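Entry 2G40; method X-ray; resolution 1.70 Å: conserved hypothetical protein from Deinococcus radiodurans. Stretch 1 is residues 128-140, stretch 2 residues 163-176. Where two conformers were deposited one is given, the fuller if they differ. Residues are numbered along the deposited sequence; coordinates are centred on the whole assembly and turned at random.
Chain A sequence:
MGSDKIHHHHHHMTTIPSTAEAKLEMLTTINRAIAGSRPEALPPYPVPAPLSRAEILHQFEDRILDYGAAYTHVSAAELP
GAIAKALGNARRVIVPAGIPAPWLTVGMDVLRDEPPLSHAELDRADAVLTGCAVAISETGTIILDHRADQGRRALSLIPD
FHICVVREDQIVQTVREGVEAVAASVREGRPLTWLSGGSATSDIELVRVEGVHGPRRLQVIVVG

Stretch 1 128-140: VLTGCAVAISETG
Stretch 2 163-176: ICVVREDQIVQTVR

Two parallel strand pairings, separated by loops, join these stretches. In the first, strand 128-130 runs beside strand 163-167 at 11° between their directions, with Leu129 opposite Ile163 (CA to CA 4.8 Å) and Thr130 opposite Cys164 (4.9 Å between CA atoms). The backbone is extended, phi/psi -115/125 at Leu129 and -105/114 at Ile163. Hydrogen bonds alternate as parallel pairing requires: Ile163 N to Val128 O, 2.8 Å; Thr130 N to Ile163 O, 2.9 Å; Val165 N to Thr130 O, 2.7 Å.

Leu129 and Ile163 share one face of the sheet. Leu129 is t at chi1 and p at chi2, which brings CD1 within 3.8 Å of Ile163 CG2 and 4.0 Å of Val165 CG2; Ile163 is m,t and Val165 t. Such branched, apolar side chains suit a buried strand. On the other face lie Thr130 (p) and Cys164 (t), with Thr130 OG1 3.9 Å from Cys164 SG. Buried Thr130 OG1 finds a polar partner in its own stretch, donating to Gly131 O at 2.7 Å.

Between the ladders the register shifts by two residues, and Gln170 spans the break. It closes a 3-10 segment, 168-170, at phi/psi -94/-4; its chi1 is m, chi2 t and chi3 -62°. Although its CA-to-CB bond points sideways, the amide reaches stretch 1: NE2 donates to Cys132 O at 2.7 Å and, weakly, to Ala133 O at 3.3 Å, while OE1 accepts from Arg167 N at 2.9 Å. An amide suits this place because it donates and accepts at once. One water donates to Gln170 OE1 and to Val165 O, both at 2.7 Å, and accepts from Cys132 N at 3.1 Å; a second links Ala133 O (2.7 Å) to Gln170 NE2 (2.9 Å). Cys132, extended at -153/177 with chi1 p, points toward stretch 2, its SG 3.9 Å from CG2 of Val166 (t).

The second ladder sets Ala135 against Ile171 (CA to CA 4.6 Å) and Ile136 against Val172 (5.0 Å between CA atoms). Ala135 N donates to Gln170 O at 2.9 Å, Val172 N to Ala135 O at 2.8 Å, and Ser137 N to Val172 O at 2.8 Å. Small Ala135 packs its CB 4.0 Å from Val166 CG1 and 4.2 Å from CG1 of Ile171 (m,t). On the face of Ile136 (m,t) and Val172 (m), Ile136 CG1 lies 4.0 Å from Val172 CG2, and Ile136 CG2 reaches to 4.2 Å from CG2 of Val175 (t). Val134 (p) adds CG2 at 4.1 Å from Val172 CG2.

Beyond the ladder, Ser137 and Glu138 turn to phi/psi -68/-41 and -62/-33. Glu138 N donates to Gln173 O at 3.1 Å, and its side chain, p then t with chi3 -21°, places OE2 2.8 Å from Val175 N, whose hydrogen bond it accepts. The carboxylate thus supplies an acceptor at the first turn of the helix, where Thr174 (p) occupies the N-cap position.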

# COMPACT_ATOMS: atom_id res chain seq x y z
N VAL A 128 3.24 -4.93 15.15
CA VAL A 128 4.26 -4.16 14.49
C VAL A 128 4.09 -2.71 14.94
O VAL A 128 2.97 -2.22 15.09
CB VAL A 128 4.16 -4.27 12.95
CG1 VAL A 128 2.76 -3.81 12.41
CG2 VAL A 128 5.30 -3.51 12.28
N LEU A 129 5.22 -2.05 15.14
CA LEU A 129 5.26 -0.68 15.60
C LEU A 129 5.85 0.15 14.48
O LEU A 129 6.93 -0.17 13.98
CB LEU A 129 6.14 -0.57 16.85
CG LEU A 129 6.47 0.84 17.32
CD1 LEU A 129 5.21 1.54 17.78
CD2 LEU A 129 7.50 0.84 18.40
N THR A 130 5.14 1.19 14.04
CA THR A 130 5.67 2.06 12.99
C THR A 130 5.36 3.51 13.25
O THR A 130 4.45 3.86 13.99
CB THR A 130 5.08 1.76 11.56
OG1 THR A 130 3.76 2.30 11.45
CG2 THR A 130 5.06 0.28 11.26
N GLY A 131 6.14 4.35 12.58
CA GLY A 131 5.78 5.74 12.35
C GLY A 131 4.91 5.82 11.11
O GLY A 131 4.30 4.83 10.69
N CYS A 132 4.85 7.00 10.53
CA CYS A 132 4.17 7.17 9.25
C CYS A 132 4.77 8.34 8.53
O CYS A 132 5.68 9.01 9.06
CB CYS A 132 2.70 7.43 9.46
SG CYS A 132 2.30 8.93 10.37
N ALA A 133 4.28 8.59 7.32
CA ALA A 133 4.73 9.73 6.53
C ALA A 133 3.90 10.97 6.83
O ALA A 133 4.45 12.08 7.02
CB ALA A 133 4.70 9.41 5.06
N VAL A 134 2.59 10.78 6.85
CA VAL A 134 1.62 11.86 7.06
C VAL A 134 0.27 11.23 7.39
O VAL A 134 0.02 10.06 7.09
CB VAL A 134 1.51 12.79 5.82
CG1 VAL A 134 0.87 12.05 4.64
CG2 VAL A 134 0.76 14.09 6.17
N ALA A 135 -0.58 12.00 8.06
CA ALA A 135 -1.94 11.56 8.31
C ALA A 135 -2.87 12.67 7.89
O ALA A 135 -2.51 13.83 7.95
CB ALA A 135 -2.18 11.23 9.77
N ILE A 136 -4.06 12.28 7.46
CA ILE A 136 -5.05 13.22 6.98
C ILE A 136 -6.30 13.13 7.85
O ILE A 136 -6.92 12.06 7.99
CB ILE A 136 -5.42 12.92 5.52
CG1 ILE A 136 -4.18 12.99 4.63
CG2 ILE A 136 -6.47 13.90 5.04
CD1 ILE A 136 -4.32 12.12 3.40
N SER A 137 -6.66 14.26 8.44
CA SER A 137 -7.76 14.28 9.37
C SER A 137 -9.11 14.02 8.73
O SER A 137 -9.92 13.29 9.28
CB SER A 137 -7.79 15.59 10.16
OG SER A 137 -8.23 16.70 9.40
N GLU A 138 -9.35 14.59 7.55
CA GLU A 138 -10.69 14.53 6.95
C GLU A 138 -11.16 13.11 6.65
O GLU A 138 -12.35 12.81 6.77
CB GLU A 138 -10.81 15.43 5.69
CG GLU A 138 -10.01 15.00 4.47
CD GLU A 138 -10.30 15.86 3.24
OE1 GLU A 138 -11.37 16.50 3.20
OE2 GLU A 138 -9.48 15.88 2.30
N THR A 139 -10.22 12.24 6.30
CA THR A 139 -10.53 10.86 5.96
C THR A 139 -9.97 9.86 6.95
O THR A 139 -10.15 8.67 6.77
CB THR A 139 -10.04 10.55 4.54
OG1 THR A 139 -8.65 10.86 4.43
CG2 THR A 139 -10.81 11.34 3.53
N GLY A 140 -9.31 10.33 8.01
CA GLY A 140 -8.71 9.42 8.98
C GLY A 140 -7.71 8.51 8.30
O GLY A 140 -7.70 7.29 8.52
N ILE A 163 0.54 -0.87 15.61
CA ILE A 163 0.64 0.31 16.45
C ILE A 163 1.37 1.37 15.64
O ILE A 163 2.55 1.21 15.29
CB ILE A 163 1.44 0.07 17.73
CG1 ILE A 163 0.79 -1.07 18.55
CG2 ILE A 163 1.49 1.36 18.55
CD1 ILE A 163 1.61 -1.53 19.75
N CYS A 164 0.66 2.45 15.32
CA CYS A 164 1.19 3.46 14.43
C CYS A 164 1.30 4.78 15.17
O CYS A 164 0.29 5.33 15.66
CB CYS A 164 0.27 3.59 13.22
SG CYS A 164 0.86 4.78 12.07
N VAL A 165 2.52 5.29 15.26
CA VAL A 165 2.79 6.54 15.99
C VAL A 165 2.77 7.67 14.99
O VAL A 165 3.50 7.64 14.02
CB VAL A 165 4.15 6.49 16.72
CG1 VAL A 165 4.48 7.85 17.33
CG2 VAL A 165 4.15 5.42 17.78
N VAL A 166 1.93 8.67 15.26
CA VAL A 166 1.72 9.80 14.37
C VAL A 166 2.09 11.04 15.15
O VAL A 166 1.48 11.32 16.16
CB VAL A 166 0.24 9.87 13.97
CG1 VAL A 166 -0.00 11.11 13.09
CG2 VAL A 166 -0.20 8.58 13.28
N ARG A 167 3.09 11.78 14.71
CA ARG A 167 3.41 13.02 15.40
C ARG A 167 2.30 14.01 15.13
O ARG A 167 1.79 14.03 14.03
CB ARG A 167 4.72 13.59 14.90
CG ARG A 167 5.90 12.69 15.09
CD ARG A 167 7.18 13.48 15.04
NE ARG A 167 7.27 14.25 13.80
CZ ARG A 167 7.65 13.73 12.63
NH1 ARG A 167 8.00 12.46 12.52
NH2 ARG A 167 7.68 14.51 11.55
N GLU A 168 1.92 14.81 16.12
CA GLU A 168 0.91 15.84 15.92
C GLU A 168 1.17 16.64 14.63
O GLU A 168 0.24 16.90 13.87
CB GLU A 168 0.82 16.76 17.13
CG GLU A 168 -0.22 17.87 17.03
CD GLU A 168 0.26 19.13 16.31
OE1 GLU A 168 1.48 19.34 16.13
OE2 GLU A 168 -0.63 19.92 15.91
N ASP A 169 2.44 16.99 14.38
CA ASP A 169 2.82 17.80 13.22
C ASP A 169 2.78 17.07 11.88
O ASP A 169 3.01 17.67 10.84
CB ASP A 169 4.21 18.44 13.42
CG ASP A 169 5.34 17.43 13.48
OD1 ASP A 169 5.15 16.25 13.15
OD2 ASP A 169 6.46 17.83 13.87
N GLN A 170 2.48 15.78 11.91
CA GLN A 170 2.31 15.01 10.68
C GLN A 170 0.85 14.94 10.25
O GLN A 170 0.54 14.36 9.22
CB GLN A 170 2.81 13.57 10.88
CG GLN A 170 4.30 13.43 10.92
CD GLN A 170 4.69 11.99 11.12
OE1 GLN A 170 4.36 11.39 12.13
NE2 GLN A 170 5.40 11.44 10.16
N ILE A 171 -0.04 15.49 11.06
CA ILE A 171 -1.45 15.43 10.73
C ILE A 171 -1.83 16.70 9.96
O ILE A 171 -1.61 17.80 10.44
CB ILE A 171 -2.31 15.32 12.00
CG1 ILE A 171 -1.93 14.07 12.80
CG2 ILE A 171 -3.77 15.32 11.61
CD1 ILE A 171 -2.41 14.11 14.25
N VAL A 172 -2.39 16.52 8.77
CA VAL A 172 -2.87 17.64 7.96
C VAL A 172 -4.36 17.46 7.79
O VAL A 172 -4.89 16.38 8.05
CB VAL A 172 -2.17 17.72 6.56
CG1 VAL A 172 -0.68 17.88 6.75
CG2 VAL A 172 -2.49 16.49 5.70
N GLN A 173 -5.03 18.51 7.36
CA GLN A 173 -6.48 18.45 7.26
C GLN A 173 -6.95 17.69 6.03
O GLN A 173 -7.81 16.81 6.13
CB GLN A 173 -7.07 19.85 7.26
CG GLN A 173 -8.56 19.84 7.02
CD GLN A 173 -9.15 21.21 6.98
OE1 GLN A 173 -8.50 22.20 7.34
NE2 GLN A 173 -10.40 21.29 6.54
N THR A 174 -6.41 18.05 4.87
CA THR A 174 -6.98 17.62 3.61
C THR A 174 -6.10 16.60 2.90
O THR A 174 -4.88 16.57 3.08
CB THR A 174 -7.17 18.82 2.68
OG1 THR A 174 -5.88 19.40 2.41
CG2 THR A 174 -8.09 19.87 3.32
N VAL A 175 -6.74 15.80 2.06
CA VAL A 175 -6.04 14.86 1.19
C VAL A 175 -5.00 15.59 0.32
O VAL A 175 -3.87 15.12 0.18
CB VAL A 175 -7.05 14.07 0.32
CG1 VAL A 175 -6.34 13.28 -0.75
CG2 VAL A 175 -7.86 13.12 1.20
N ARG A 176 -5.38 16.73 -0.23
CA ARG A 176 -4.46 17.57 -1.00
C ARG A 176 -3.14 17.83 -0.27
O ARG A 176 -2.07 17.66 -0.84
CB ARG A 176 -5.14 18.90 -1.35
O HOH W 1 5.45 9.04 12.83
O HOH W 2 6.75 12.99 8.14